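Local coordinates for protein nucleotidyltransferase (Thermus thermophilus HB8, PDB 1WWP) that is of unknown function but belongs to the nucleotidyltransferase substrate-binding family, and so may bind substrate for a nucleotidyltransferase partner, at residues Glu3-Thr8 with Phe30-Glu35. Sequence-based numbering, arbitrary orientation.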
ATOM      1  N   GLU A   3       1.065  -9.245  15.686  1.00 71.63           N
ATOM      2  CA  GLU A   3       0.807  -8.506  16.929  1.00 71.44           C
ATOM      3  C   GLU A   3       1.429  -7.109  17.072  1.00 69.83           C
ATOM      4  O   GLU A   3       0.723  -6.133  17.340  1.00 71.21           O
ATOM      5  CB  GLU A   3       1.224  -9.355  18.137  1.00 75.45           C
ATOM      6  CG  GLU A   3       0.464 -10.671  18.276  1.00 84.70           C
ATOM      7  CD  GLU A   3       1.113 -11.827  17.525  1.00 88.97           C
ATOM      8  OE1 GLU A   3       1.367 -11.700  16.308  1.00 92.08           O
ATOM      9  OE2 GLU A   3       1.367 -12.874  18.159  1.00 92.66           O
ATOM     10  N   LYS A   4       2.744  -7.013  16.912  1.00 66.12           N
ATOM     11  CA  LYS A   4       3.441  -5.736  17.047  1.00 65.56           C
ATOM     12  C   LYS A   4       2.988  -4.739  15.978  1.00 59.93           C
ATOM     13  O   LYS A   4       2.834  -3.541  16.245  1.00 55.94           O
ATOM     14  CB  LYS A   4       4.950  -5.965  16.951  1.00 72.57           C
ATOM     15  CG  LYS A   4       5.801  -4.990  17.759  1.00 83.13           C
ATOM     16  CD  LYS A   4       5.722  -3.569  17.222  1.00 87.86           C
ATOM     17  CE  LYS A   4       6.721  -2.669  17.929  1.00 90.63           C
ATOM     18  NZ  LYS A   4       6.653  -1.269  17.438  1.00 93.77           N
ATOM     19  N   ALA A   5       2.781  -5.236  14.765  1.00 51.65           N
ATOM     20  CA  ALA A   5       2.329  -4.385  13.673  1.00 47.47           C
ATOM     21  C   ALA A   5       0.915  -3.927  14.020  1.00 40.08           C
ATOM     22  O   ALA A   5       0.549  -2.776  13.803  1.00 39.06           O
ATOM     23  CB  ALA A   5       2.332  -5.165  12.366  1.00 47.15           C
ATOM     24  N   LEU A   6       0.135  -4.841  14.585  1.00 37.49           N
ATOM     25  CA  LEU A   6      -1.234  -4.551  14.985  1.00 43.13           C
ATOM     26  C   LEU A   6      -1.305  -3.434  16.030  1.00 38.08           C
ATOM     27  O   LEU A   6      -2.307  -2.728  16.122  1.00 42.05           O
ATOM     28  CB  LEU A   6      -1.896  -5.817  15.532  1.00 37.28           C
ATOM     29  CG  LEU A   6      -3.340  -5.707  16.029  1.00 41.45           C
ATOM     30  CD1 LEU A   6      -4.235  -5.005  14.996  1.00 32.13           C
ATOM     31  CD2 LEU A   6      -3.852  -7.105  16.315  1.00 41.46           C
ATOM     32  N   ALA A   7      -0.229  -3.269  16.794  1.00 42.70           N
ATOM     33  CA  ALA A   7      -0.147  -2.247  17.848  1.00 43.76           C
ATOM     34  C   ALA A   7      -0.029  -0.839  17.282  1.00 42.08           C
ATOM     35  O   ALA A   7      -0.631   0.109  17.793  1.00 45.79           O
ATOM     36  CB  ALA A   7       1.047  -2.542  18.753  1.00 44.54           C
ATOM     37  N   THR A   8       0.759  -0.700  16.222  1.00 47.44           N
ATOM     38  CA  THR A   8       0.954   0.597  15.588  1.00 41.06           C
ATOM     39  C   THR A   8      -0.336   1.009  14.887  1.00 39.02           C
ATOM     40  O   THR A   8      -0.669   2.197  14.825  1.00 38.76           O
ATOM     41  CB  THR A   8       2.106   0.534  14.589  1.00 43.72           C
ATOM     42  OG1 THR A   8       1.782  -0.393  13.546  1.00 55.99           O
ATOM     43  CG2 THR A   8       3.366   0.047  15.288  1.00 50.59           C
ATOM     44  N   PHE A  30      -2.504  -0.398   8.176  1.00 26.51           N
ATOM     45  CA  PHE A  30      -3.457  -1.466   7.932  1.00 27.25           C
ATOM     46  C   PHE A  30      -2.838  -2.416   6.883  1.00 23.51           C
ATOM     47  O   PHE A  30      -2.923  -3.644   6.994  1.00 29.02           O
ATOM     48  CB  PHE A  30      -4.763  -0.864   7.400  1.00 29.11           C
ATOM     49  CG  PHE A  30      -5.645  -1.855   6.695  1.00 34.91           C
ATOM     50  CD1 PHE A  30      -6.134  -2.971   7.360  1.00 36.93           C
ATOM     51  CD2 PHE A  30      -5.968  -1.678   5.348  1.00 36.20           C
ATOM     52  CE1 PHE A  30      -6.934  -3.907   6.690  1.00 45.82           C
ATOM     53  CE2 PHE A  30      -6.774  -2.618   4.664  1.00 36.91           C
ATOM     54  CZ  PHE A  30      -7.252  -3.728   5.337  1.00 34.91           C
ATOM     55  N   GLU A  31      -2.204  -1.833   5.872  1.00 25.19           N
ATOM     56  CA  GLU A  31      -1.592  -2.630   4.816  1.00 28.47           C
ATOM     57  C   GLU A  31      -0.597  -3.636   5.360  1.00 31.16           C
ATOM     58  O   GLU A  31      -0.772  -4.844   5.175  1.00 33.17           O
ATOM     59  CB  GLU A  31      -0.899  -1.723   3.799  1.00 24.69           C
ATOM     60  CG  GLU A  31      -1.855  -0.955   2.889  1.00 34.02           C
ATOM     61  CD  GLU A  31      -1.121  -0.188   1.795  1.00 37.12           C
ATOM     62  OE1 GLU A  31      -1.758   0.181   0.788  1.00 45.82           O
ATOM     63  OE2 GLU A  31       0.097   0.049   1.934  1.00 45.46           O
ATOM     64  N   TYR A  32       0.439  -3.164   6.051  1.00 31.26           N
ATOM     65  CA  TYR A  32       1.418  -4.110   6.555  1.00 34.64           C
ATOM     66  C   TYR A  32       0.922  -4.996   7.683  1.00 33.53           C
ATOM     67  O   TYR A  32       1.476  -6.066   7.915  1.00 38.66           O
ATOM     68  CB  TYR A  32       2.744  -3.413   6.913  1.00 38.85           C
ATOM     69  CG  TYR A  32       2.766  -2.417   8.051  1.00 37.41           C
ATOM     70  CD1 TYR A  32       2.581  -2.825   9.368  1.00 40.41           C
ATOM     71  CD2 TYR A  32       3.108  -1.077   7.813  1.00 37.70           C
ATOM     72  CE1 TYR A  32       2.753  -1.919  10.436  1.00 44.51           C
ATOM     73  CE2 TYR A  32       3.283  -0.170   8.861  1.00 38.21           C
ATOM     74  CZ  TYR A  32       3.111  -0.595  10.170  1.00 44.72           C
ATOM     75  OH  TYR A  32       3.332   0.298  11.198  1.00 42.33           O
ATOM     76  N   THR A  33      -0.134  -4.575   8.371  1.00 25.90           N
ATOM     77  CA  THR A  33      -0.688  -5.403   9.425  1.00 29.31           C
ATOM     78  C   THR A  33      -1.473  -6.544   8.784  1.00 29.14           C
ATOM     79  O   THR A  33      -1.465  -7.683   9.255  1.00 27.75           O
ATOM     80  CB  THR A  33      -1.656  -4.601  10.329  1.00 34.83           C
ATOM     81  OG1 THR A  33      -0.923  -3.591  11.035  1.00 38.24           O
ATOM     82  CG2 THR A  33      -2.362  -5.542  11.313  1.00 25.48           C
ATOM     83  N   PHE A  34      -2.173  -6.215   7.708  1.00 32.82           N
ATOM     84  CA  PHE A  34      -2.951  -7.200   6.967  1.00 32.43           C
ATOM     85  C   PHE A  34      -2.038  -8.291   6.413  1.00 29.80           C
ATOM     86  O   PHE A  34      -2.307  -9.482   6.568  1.00 28.50           O
ATOM     87  CB  PHE A  34      -3.654  -6.515   5.801  1.00 28.35           C
ATOM     88  CG  PHE A  34      -4.320  -7.463   4.857  1.00 34.87           C
ATOM     89  CD1 PHE A  34      -3.664  -7.894   3.702  1.00 35.02           C
ATOM     90  CD2 PHE A  34      -5.618  -7.906   5.102  1.00 38.76           C
ATOM     91  CE1 PHE A  34      -4.295  -8.749   2.804  1.00 36.85           C
ATOM     92  CE2 PHE A  34      -6.260  -8.766   4.208  1.00 42.30           C
ATOM     93  CZ  PHE A  34      -5.592  -9.187   3.056  1.00 40.19           C
ATOM     94  N   GLU A  35      -0.971  -7.866   5.744  1.00 32.09           N
ATOM     95  CA  GLU A  35      -0.033  -8.808   5.152  1.00 39.28           C
ATOM     96  C   GLU A  35       0.538  -9.737   6.212  1.00 39.61           C
ATOM     97  O   GLU A  35       0.640 -10.945   5.994  1.00 37.09           O
ATOM     98  CB  GLU A  35       1.094  -8.063   4.444  1.00 39.05           C
ATOM     99  CG  GLU A  35       0.614  -7.062   3.371  1.00 58.33           C
ATOM    100  CD  GLU A  35      -0.227  -7.693   2.246  1.00 58.88           C
ATOM    101  OE1 GLU A  35       0.060  -8.843   1.839  1.00 57.18           O
ATOM    102  OE2 GLU A  35      -1.163  -7.022   1.758  1.00 53.65           O
TER
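An antiparallel pair of helices from the all-helical bundle of this family brings A5, L6 and T8 of the N-terminal helix 2-13 against Y32 and T33 of the long helix 20-49. The local axes approach to 8.8 Å with an angle of 159° between their directions, and small side chains let the backbones come close: A5 and T33 lie nearest, CA to CA 5.3 Å. The methyl of A5 meets the edge of the Y32 ring in the ring plane, its CB 3.8 Å from CE1 of Y32, a buried apolar contact. CG of Y32 sits between its backbone N and carbonyl carbon (chi1 66°); from there the ring extends to helix 2-13, its hydroxyl beside T8. The side chains of Y32 and T8 cross at about a right angle. There OH of Y32 is 2.9 Å from OG1 of T8, within hydrogen-bonding distance, although the Y32 proton has another acceptor within reach, so the bond is not settled. OG1 of T8 itself donates to O of A5, three residues back in its own helix, at 2.7 Å, the approach making 135° at that oxygen. A valine in place of T8 would remove the hydroxyl and would probably leave the A5 carbonyl without this donor and the Y32 hydroxyl without its neighbouring oxygen. T33 turns its hydroxyl to the R29 carbonyl within helix 20-49, to which it is hydrogen-bonded. M110 of helix 93-116 packs on T33, and L114 of the same helix on L6, closing a three-helix interface; Y91 of the second subunit packs on T8 and V88 of that subunit on Y32. Between the two helices, the methyl CG2 of T33 rests 4.2 Å from CD1 of L6.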